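Local coordinates for MaoC family protein (Mycobacterium tuberculosis H37Rv, PDB 3KHP) that probably catalyses the reversible dehydration of (3R)-3-hydroxyacyl thioesters to enoyl thioesters, as expected of a hydratase of the MaoC and hydratase 2 type, at residues T33-F38 / S119-V124; P179-R184 / L301-V306. All coordinates share one frame; numbering follows the deposited sequence.

Contact 1. Residues T33-F38 / S119-V124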
ATOM      1  N   THR A  33       5.537   4.588 -28.835  1.00 30.30           N
ATOM      2  CA  THR A  33       4.840   5.651 -28.140  1.00 30.27           C
ATOM      3  C   THR A  33       5.802   6.804 -27.943  1.00 31.12           C
ATOM      4  O   THR A  33       7.001   6.634 -28.016  1.00 30.31           O
ATOM      5  CB  THR A  33       4.315   5.170 -26.742  1.00 30.57           C
ATOM      6  OG1 THR A  33       5.370   4.529 -26.003  1.00 27.93           O
ATOM      7  CG2 THR A  33       3.160   4.185 -26.914  1.00 29.08           C
ATOM      8  N   GLU A  34       5.267   7.980 -27.688  1.00 32.42           N
ATOM      9  CA  GLU A  34       6.091   9.131 -27.363  1.00 34.24           C
ATOM     10  C   GLU A  34       6.630   8.997 -25.940  1.00 34.57           C
ATOM     11  O   GLU A  34       6.046   8.292 -25.120  1.00 34.92           O
ATOM     12  CB  GLU A  34       5.255  10.407 -27.495  1.00 34.88           C
ATOM     13  CG  GLU A  34       4.782  10.684 -28.951  1.00 37.06           C
ATOM     14  CD  GLU A  34       5.887  11.244 -29.859  1.00 39.77           C
ATOM     15  OE1 GLU A  34       6.955  11.672 -29.375  1.00 41.08           O
ATOM     16  OE2 GLU A  34       5.669  11.299 -31.076  1.00 43.29           O
ATOM     17  N   PRO A  35       7.746   9.656 -25.631  1.00 35.06           N
ATOM     18  CA  PRO A  35       8.213   9.587 -24.260  1.00 35.22           C
ATOM     19  C   PRO A  35       7.128   9.961 -23.280  1.00 34.59           C
ATOM     20  O   PRO A  35       6.401  10.922 -23.479  1.00 33.63           O
ATOM     21  CB  PRO A  35       9.346  10.614 -24.220  1.00 35.47           C
ATOM     22  CG  PRO A  35       9.846  10.638 -25.576  1.00 36.03           C
ATOM     23  CD  PRO A  35       8.661  10.436 -26.467  1.00 35.44           C
ATOM     24  N   MET A  36       6.993   9.157 -22.248  1.00 34.70           N
ATOM     25  CA  MET A  36       6.130   9.507 -21.146  1.00 35.18           C
ATOM     26  C   MET A  36       6.999   9.519 -19.893  1.00 33.63           C
ATOM     27  O   MET A  36       7.741   8.561 -19.632  1.00 31.90           O
ATOM     28  CB  MET A  36       4.996   8.498 -21.029  1.00 35.91           C
ATOM     29  CG  MET A  36       3.861   8.959 -20.141  1.00 39.82           C
ATOM     30  SD  MET A  36       2.695   7.592 -19.780  1.00 46.23           S
ATOM     31  CE  MET A  36       1.721   7.477 -21.292  1.00 46.36           C
ATOM     32  N   LEU A  37       6.898  10.615 -19.146  1.00 32.29           N
ATOM     33  CA  LEU A  37       7.582  10.781 -17.861  1.00 32.23           C
ATOM     34  C   LEU A  37       6.883  10.003 -16.703  1.00 30.40           C
ATOM     35  O   LEU A  37       5.687  10.207 -16.438  1.00 30.54           O
ATOM     36  CB  LEU A  37       7.621  12.274 -17.518  1.00 32.37           C
ATOM     37  CG  LEU A  37       8.934  12.850 -16.984  1.00 35.76           C
ATOM     38  CD1 LEU A  37      10.129  12.701 -17.985  1.00 36.41           C
ATOM     39  CD2 LEU A  37       8.705  14.337 -16.610  1.00 37.29           C
ATOM     40  N   PHE A  38       7.597   9.074 -16.080  1.00 28.62           N
ATOM     41  CA  PHE A  38       7.146   8.438 -14.853  0.50 27.59           C
ATOM     42  C   PHE A  38       7.983   8.974 -13.681  1.00 28.14           C
ATOM     43  O   PHE A  38       9.200   8.843 -13.700  1.00 27.82           O
ATOM     44  CB  PHE A  38       7.261   6.916 -14.973  0.50 26.66           C
ATOM     45  CG  PHE A  38       6.177   6.276 -15.830  0.50 23.64           C
ATOM     46  CD1 PHE A  38       5.123   5.585 -15.244  0.50 19.49           C
ATOM     47  CD2 PHE A  38       6.217   6.364 -17.214  0.50 19.99           C
ATOM     48  CE1 PHE A  38       4.135   4.991 -16.021  0.50 18.92           C
ATOM     49  CE2 PHE A  38       5.241   5.769 -17.986  0.50 19.33           C
ATOM     50  CZ  PHE A  38       4.200   5.081 -17.394  0.50 17.86           C
ATOM     51  N   SER A 119      11.991   8.784 -18.338  1.00 24.29           N
ATOM     52  CA  SER A 119      11.422   9.049 -19.630  1.00 24.37           C
ATOM     53  C   SER A 119      11.276   7.685 -20.259  1.00 23.79           C
ATOM     54  O   SER A 119      12.278   7.018 -20.531  1.00 23.76           O
ATOM     55  CB  SER A 119      12.418   9.888 -20.453  1.00 25.39           C
ATOM     56  OG  SER A 119      12.029   9.972 -21.815  1.00 27.62           O
ATOM     57  N   VAL A 120      10.036   7.259 -20.450  1.00 22.87           N
ATOM     58  CA  VAL A 120       9.745   5.910 -20.846  1.00 22.48           C
ATOM     59  C   VAL A 120       9.133   5.913 -22.250  1.00 22.73           C
ATOM     60  O   VAL A 120       8.208   6.657 -22.530  1.00 21.30           O
ATOM     61  CB  VAL A 120       8.800   5.230 -19.842  1.00 22.60           C
ATOM     62  CG1 VAL A 120       8.492   3.817 -20.261  1.00 20.55           C
ATOM     63  CG2 VAL A 120       9.424   5.244 -18.439  1.00 22.14           C
ATOM     64  N   VAL A 121       9.702   5.088 -23.119  1.00 23.28           N
ATOM     65  CA  VAL A 121       9.199   4.866 -24.456  1.00 24.17           C
ATOM     66  C   VAL A 121       8.911   3.402 -24.580  1.00 24.47           C
ATOM     67  O   VAL A 121       9.671   2.588 -24.071  1.00 23.85           O
ATOM     68  CB  VAL A 121      10.240   5.269 -25.525  1.00 24.98           C
ATOM     69  CG1 VAL A 121       9.846   4.726 -26.906  1.00 24.41           C
ATOM     70  CG2 VAL A 121      10.461   6.817 -25.510  1.00 23.38           C
ATOM     71  N   THR A 122       7.803   3.064 -25.236  1.00 25.04           N
ATOM     72  CA  THR A 122       7.453   1.667 -25.451  1.00 26.02           C
ATOM     73  C   THR A 122       7.308   1.300 -26.938  1.00 27.33           C
ATOM     74  O   THR A 122       7.251   2.157 -27.836  1.00 26.89           O
ATOM     75  CB  THR A 122       6.141   1.302 -24.740  1.00 26.02           C
ATOM     76  OG1 THR A 122       5.055   1.921 -25.420  1.00 24.78           O
ATOM     77  CG2 THR A 122       6.158   1.765 -23.295  1.00 26.17           C
ATOM     78  N   GLU A 123       7.212   0.004 -27.183  1.00 28.53           N
ATOM     79  CA  GLU A 123       7.313  -0.495 -28.528  1.00 29.70           C
ATOM     80  C   GLU A 123       6.704  -1.870 -28.710  1.00 28.94           C
ATOM     81  O   GLU A 123       6.839  -2.749 -27.864  1.00 27.75           O
ATOM     82  CB  GLU A 123       8.784  -0.587 -28.875  1.00 30.39           C
ATOM     83  CG  GLU A 123       9.024  -1.003 -30.306  1.00 34.70           C
ATOM     84  CD  GLU A 123      10.495  -1.124 -30.629  1.00 40.37           C
ATOM     85  OE1 GLU A 123      11.367  -0.766 -29.752  1.00 42.77           O
ATOM     86  OE2 GLU A 123      10.748  -1.592 -31.762  1.00 41.39           O
ATOM     87  N   VAL A 124       6.076  -2.064 -29.848  1.00 28.85           N
ATOM     88  CA  VAL A 124       5.609  -3.382 -30.223  1.00 29.58           C
ATOM     89  C   VAL A 124       6.812  -4.147 -30.729  1.00 30.15           C
ATOM     90  O   VAL A 124       7.310  -3.878 -31.814  1.00 30.39           O
ATOM     91  CB  VAL A 124       4.511  -3.307 -31.311  1.00 29.65           C
ATOM     92  CG1 VAL A 124       3.975  -4.686 -31.608  1.00 28.01           C
ATOM     93  CG2 VAL A 124       3.424  -2.362 -30.879  1.00 26.98           C
TER
HETATM   94  O   HOH W   1       5.775   5.821 -23.663  1.00 23.92           O
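Thr33 and Thr122 meet hydroxyl to hydroxyl, Thr122 OG1 donating to Thr33 OG1 over 2.7 Å. The rotation of Thr33 (chi1 50°) places OG1 between its own N and carbonyl carbon, from where it reaches across to Thr122. Thr33 OG1 in turn donates to a water 2.7 Å away, and this water donates to the carbonyls of Glu34 and Val120. Thr33 N donates a hydrogen bond to Thr122 O, 3.1 Å away. Pro35, which has no N-H to satisfy, brings its CA to 3.4 Å from Val120 O in a CA-H...O contact. Antiparallel pairing follows: Met36 N to Val120 O, a nearly straight bond (167°), and Val120 N to Met36 O, both 2.8 Å, make a hydrogen-bonded pair. Branched Val120 suits an extended strand, and its CG2 packs near Phe38 in the ring conformer described; the other may pack differently. Ser119 faces Leu37 as a non-hydrogen-bonded pair, where a small side chain fits, its OG 3.7 Å from Pro35 CB. Backbone hydrogen bonds thus join strand 36-40 to the sheet, and the threonine pair and water extend the polar link upstream of it, with apolar contacts alongside.

Contact 2. Residues P179-R184 / L301-V306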
ATOM      1  N   PRO A 179      14.142 -21.864 -20.678  1.00 47.36           N
ATOM      2  CA  PRO A 179      15.398 -22.139 -19.984  1.00 46.83           C
ATOM      3  C   PRO A 179      15.523 -23.598 -19.592  1.00 46.18           C
ATOM      4  O   PRO A 179      14.517 -24.259 -19.325  1.00 45.91           O
ATOM      5  CB  PRO A 179      15.315 -21.265 -18.724  1.00 47.11           C
ATOM      6  CG  PRO A 179      14.265 -20.255 -19.009  1.00 47.16           C
ATOM      7  CD  PRO A 179      13.288 -20.953 -19.904  1.00 47.29           C
ATOM      8  N   GLU A 180      16.767 -24.066 -19.575  1.00 45.96           N
ATOM      9  CA  GLU A 180      17.144 -25.421 -19.174  1.00 45.77           C
ATOM     10  C   GLU A 180      17.152 -25.467 -17.640  1.00 44.90           C
ATOM     11  O   GLU A 180      17.813 -24.647 -16.985  1.00 44.09           O
ATOM     12  CB  GLU A 180      18.552 -25.750 -19.731  1.00 45.96           C
ATOM     13  CG  GLU A 180      19.029 -27.234 -19.662  1.00 48.09           C
ATOM     14  CD  GLU A 180      20.580 -27.406 -19.572  1.00 50.17           C
ATOM     15  OE1 GLU A 180      21.042 -28.491 -19.140  1.00 52.36           O
ATOM     16  OE2 GLU A 180      21.346 -26.474 -19.923  1.00 51.03           O
ATOM     17  N   PHE A 181      16.393 -26.404 -17.090  1.00 44.16           N
ATOM     18  CA  PHE A 181      16.379 -26.654 -15.668  1.00 43.96           C
ATOM     19  C   PHE A 181      17.186 -27.899 -15.415  1.00 44.21           C
ATOM     20  O   PHE A 181      16.808 -28.965 -15.879  1.00 43.54           O
ATOM     21  CB  PHE A 181      14.951 -26.840 -15.143  1.00 43.56           C
ATOM     22  CG  PHE A 181      14.237 -25.542 -14.922  1.00 43.13           C
ATOM     23  CD1 PHE A 181      14.320 -24.885 -13.698  1.00 41.10           C
ATOM     24  CD2 PHE A 181      13.529 -24.939 -15.954  1.00 41.73           C
ATOM     25  CE1 PHE A 181      13.676 -23.675 -13.502  1.00 40.59           C
ATOM     26  CE2 PHE A 181      12.894 -23.735 -15.750  1.00 41.77           C
ATOM     27  CZ  PHE A 181      12.977 -23.099 -14.523  1.00 39.98           C
ATOM     28  N   PRO A 182      18.298 -27.767 -14.676  1.00 44.59           N
ATOM     29  CA  PRO A 182      19.140 -28.904 -14.341  1.00 45.03           C
ATOM     30  C   PRO A 182      18.345 -30.026 -13.734  1.00 45.50           C
ATOM     31  O   PRO A 182      17.367 -29.772 -13.021  1.00 44.51           O
ATOM     32  CB  PRO A 182      20.102 -28.336 -13.300  1.00 45.15           C
ATOM     33  CG  PRO A 182      20.172 -26.886 -13.602  1.00 44.89           C
ATOM     34  CD  PRO A 182      18.815 -26.512 -14.104  1.00 44.56           C
ATOM     35  N   ASP A 183      18.765 -31.257 -14.019  1.00 46.36           N
ATOM     36  CA  ASP A 183      18.115 -32.425 -13.454  1.00 47.29           C
ATOM     37  C   ASP A 183      18.774 -32.753 -12.120  1.00 47.13           C
ATOM     38  O   ASP A 183      19.634 -33.659 -12.022  1.00 48.03           O
ATOM     39  CB  ASP A 183      18.175 -33.622 -14.405  1.00 47.80           C
ATOM     40  CG  ASP A 183      17.509 -34.860 -13.826  1.00 49.88           C
ATOM     41  OD1 ASP A 183      16.536 -34.738 -13.050  1.00 51.72           O
ATOM     42  OD2 ASP A 183      17.971 -35.977 -14.149  1.00 55.08           O
ATOM     43  N   ARG A 184      18.365 -31.992 -11.104  1.00 46.39           N
ATOM     44  CA  ARG A 184      18.762 -32.196  -9.705  1.00 45.51           C
ATOM     45  C   ARG A 184      17.842 -31.392  -8.800  1.00 44.39           C
ATOM     46  O   ARG A 184      16.943 -30.683  -9.273  1.00 44.11           O
ATOM     47  CB  ARG A 184      20.220 -31.785  -9.466  1.00 45.37           C
ATOM     48  CG  ARG A 184      20.499 -30.319  -9.686  1.00 45.43           C
ATOM     49  CD  ARG A 184      21.990 -30.084  -9.823  1.00 46.25           C
ATOM     50  NE  ARG A 184      22.289 -28.772 -10.397  1.00 46.09           N
ATOM     51  CZ  ARG A 184      22.234 -27.638  -9.713  1.00 45.62           C
ATOM     52  NH1 ARG A 184      22.514 -26.475 -10.291  1.00 45.35           N
ATOM     53  NH2 ARG A 184      21.882 -27.664  -8.442  1.00 46.68           N
ATOM     54  N   LEU A 301       4.834 -19.544 -11.321  1.00 18.92           N
ATOM     55  CA  LEU A 301       5.818 -18.904 -12.210  1.00 19.26           C
ATOM     56  C   LEU A 301       6.757 -19.982 -12.693  1.00 19.66           C
ATOM     57  O   LEU A 301       7.307 -20.748 -11.891  1.00 20.68           O
ATOM     58  CB  LEU A 301       6.683 -17.835 -11.530  1.00 18.59           C
ATOM     59  CG  LEU A 301       6.037 -16.599 -10.912  1.00 19.88           C
ATOM     60  CD1 LEU A 301       7.142 -15.733 -10.259  1.00 17.76           C
ATOM     61  CD2 LEU A 301       5.215 -15.796 -11.958  1.00 18.29           C
ATOM     62  N   ASP A 302       6.954 -20.028 -13.997  1.00 19.89           N
ATOM     63  CA  ASP A 302       7.755 -21.047 -14.615  1.00 20.19           C
ATOM     64  C   ASP A 302       8.742 -20.332 -15.507  1.00 19.76           C
ATOM     65  O   ASP A 302       8.640 -19.118 -15.736  1.00 17.39           O
ATOM     66  CB  ASP A 302       6.881 -22.017 -15.415  1.00 20.73           C
ATOM     67  CG  ASP A 302       7.461 -23.458 -15.478  1.00 23.55           C
ATOM     68  OD1 ASP A 302       8.678 -23.633 -15.349  1.00 26.39           O
ATOM     69  OD2 ASP A 302       6.692 -24.418 -15.704  1.00 27.29           O
ATOM     70  N   ASP A 303       9.697 -21.112 -15.988  1.00 19.68           N
ATOM     71  CA  ASP A 303      10.724 -20.640 -16.883  1.00 21.11           C
ATOM     72  C   ASP A 303      11.435 -19.408 -16.368  1.00 20.66           C
ATOM     73  O   ASP A 303      11.804 -18.527 -17.130  1.00 20.93           O
ATOM     74  CB  ASP A 303      10.131 -20.400 -18.262  1.00 21.91           C
ATOM     75  CG  ASP A 303       9.505 -21.668 -18.858  1.00 24.26           C
ATOM     76  OD1 ASP A 303       9.998 -22.800 -18.640  1.00 28.35           O
ATOM     77  OD2 ASP A 303       8.516 -21.518 -19.569  1.00 28.10           O
ATOM     78  N   GLY A 304      11.677 -19.366 -15.070  1.00 20.93           N
ATOM     79  CA  GLY A 304      12.371 -18.232 -14.469  1.00 20.89           C
ATOM     80  C   GLY A 304      13.834 -18.220 -14.828  1.00 21.03           C
ATOM     81  O   GLY A 304      14.472 -19.258 -14.819  1.00 20.66           O
ATOM     82  N   ALA A 305      14.357 -17.036 -15.131  1.00 21.27           N
ATOM     83  CA  ALA A 305      15.744 -16.850 -15.531  1.00 22.23           C
ATOM     84  C   ALA A 305      16.238 -15.588 -14.866  1.00 22.84           C
ATOM     85  O   ALA A 305      15.525 -14.581 -14.844  1.00 23.39           O
ATOM     86  CB  ALA A 305      15.841 -16.721 -17.070  1.00 21.41           C
ATOM     87  N   VAL A 306      17.436 -15.635 -14.305  1.00 23.31           N
ATOM     88  CA  VAL A 306      17.940 -14.530 -13.527  1.00 24.13           C
ATOM     89  C   VAL A 306      19.371 -14.292 -13.905  1.00 24.85           C
ATOM     90  O   VAL A 306      20.145 -15.228 -14.027  1.00 24.92           O
ATOM     91  CB  VAL A 306      17.971 -14.823 -11.984  1.00 24.03           C
ATOM     92  CG1 VAL A 306      18.030 -13.526 -11.213  1.00 23.46           C
ATOM     93  CG2 VAL A 306      16.832 -15.613 -11.541  1.00 24.35           C
TER
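Pro179 lies across Asp303, the two side chains at about a right angle, and their meeting is the tightest part of the contact. Pro179 CD comes to 3.6 Å from Asp303 CB, while Pro179 CG rests 3.5 Å from Asp303 O. The proline ring offers an apolar surface, with no N-H to satisfy, to a corner of the chain. Asp303 is that corner: its phi is positive (52°), a conformation that aspartate adopts more readily than most residues. Within the turn, Asp302 OD1 accepts the N-H of Asp303 at 2.8 Å from Asp303 N. Phe181 adds the second close patch. With its CG beside the backbone N (chi1 -80°), the ring presents its rim to the turn, CE2 lying 3.9 Å from Asp303 CA in the ring plane and CZ 4.0 Å from Gly304 N.

Packing is looser at the margins, where Pro179 CG is 4.3 Å from Ala305 CB. No hydrogen bond spans the two segments, and beyond Phe181 the chain turns away toward solvent in an inverse gamma turn centred on Asp183, closed by a weak bond from Arg184 N to Pro182 O.

Around these residues, Asp303 OD2 is salt-bridged to Arg260 of strand 254-261, while Phe181 makes a cation-pi contact with Arg286 and an edge-to-face one with Trp276. Pro179 and Phe181 also touch Val284 of strand 282-289, so the loop leading to strand 188-192 lies against strand 298-308 and its neighbour 282-289, whereas Leu301 and Val306 turn to helix 231-245.

Contact 1 closes before contact 2 opens, so the two follow one another along the chain. Their centres lie 31 Å apart on opposite sides of the chain's centre, with about 20 Å between nearest atoms, yet both reach the same antiparallel sheet. Contact 1 joins strand 36-40, outermost within this chain, to strand 116-129; contact 2 lays the loop between strands 152-162 and 188-192 on strand 298-308, which adjoins strands 254-261 and 282-289. The strands around contact 1 belong to the first half of the sheet and those around contact 2 to the second, consistent with the double hot-dog architecture of hydratase 2 proteins, in which a continuous sheet unites two related halves.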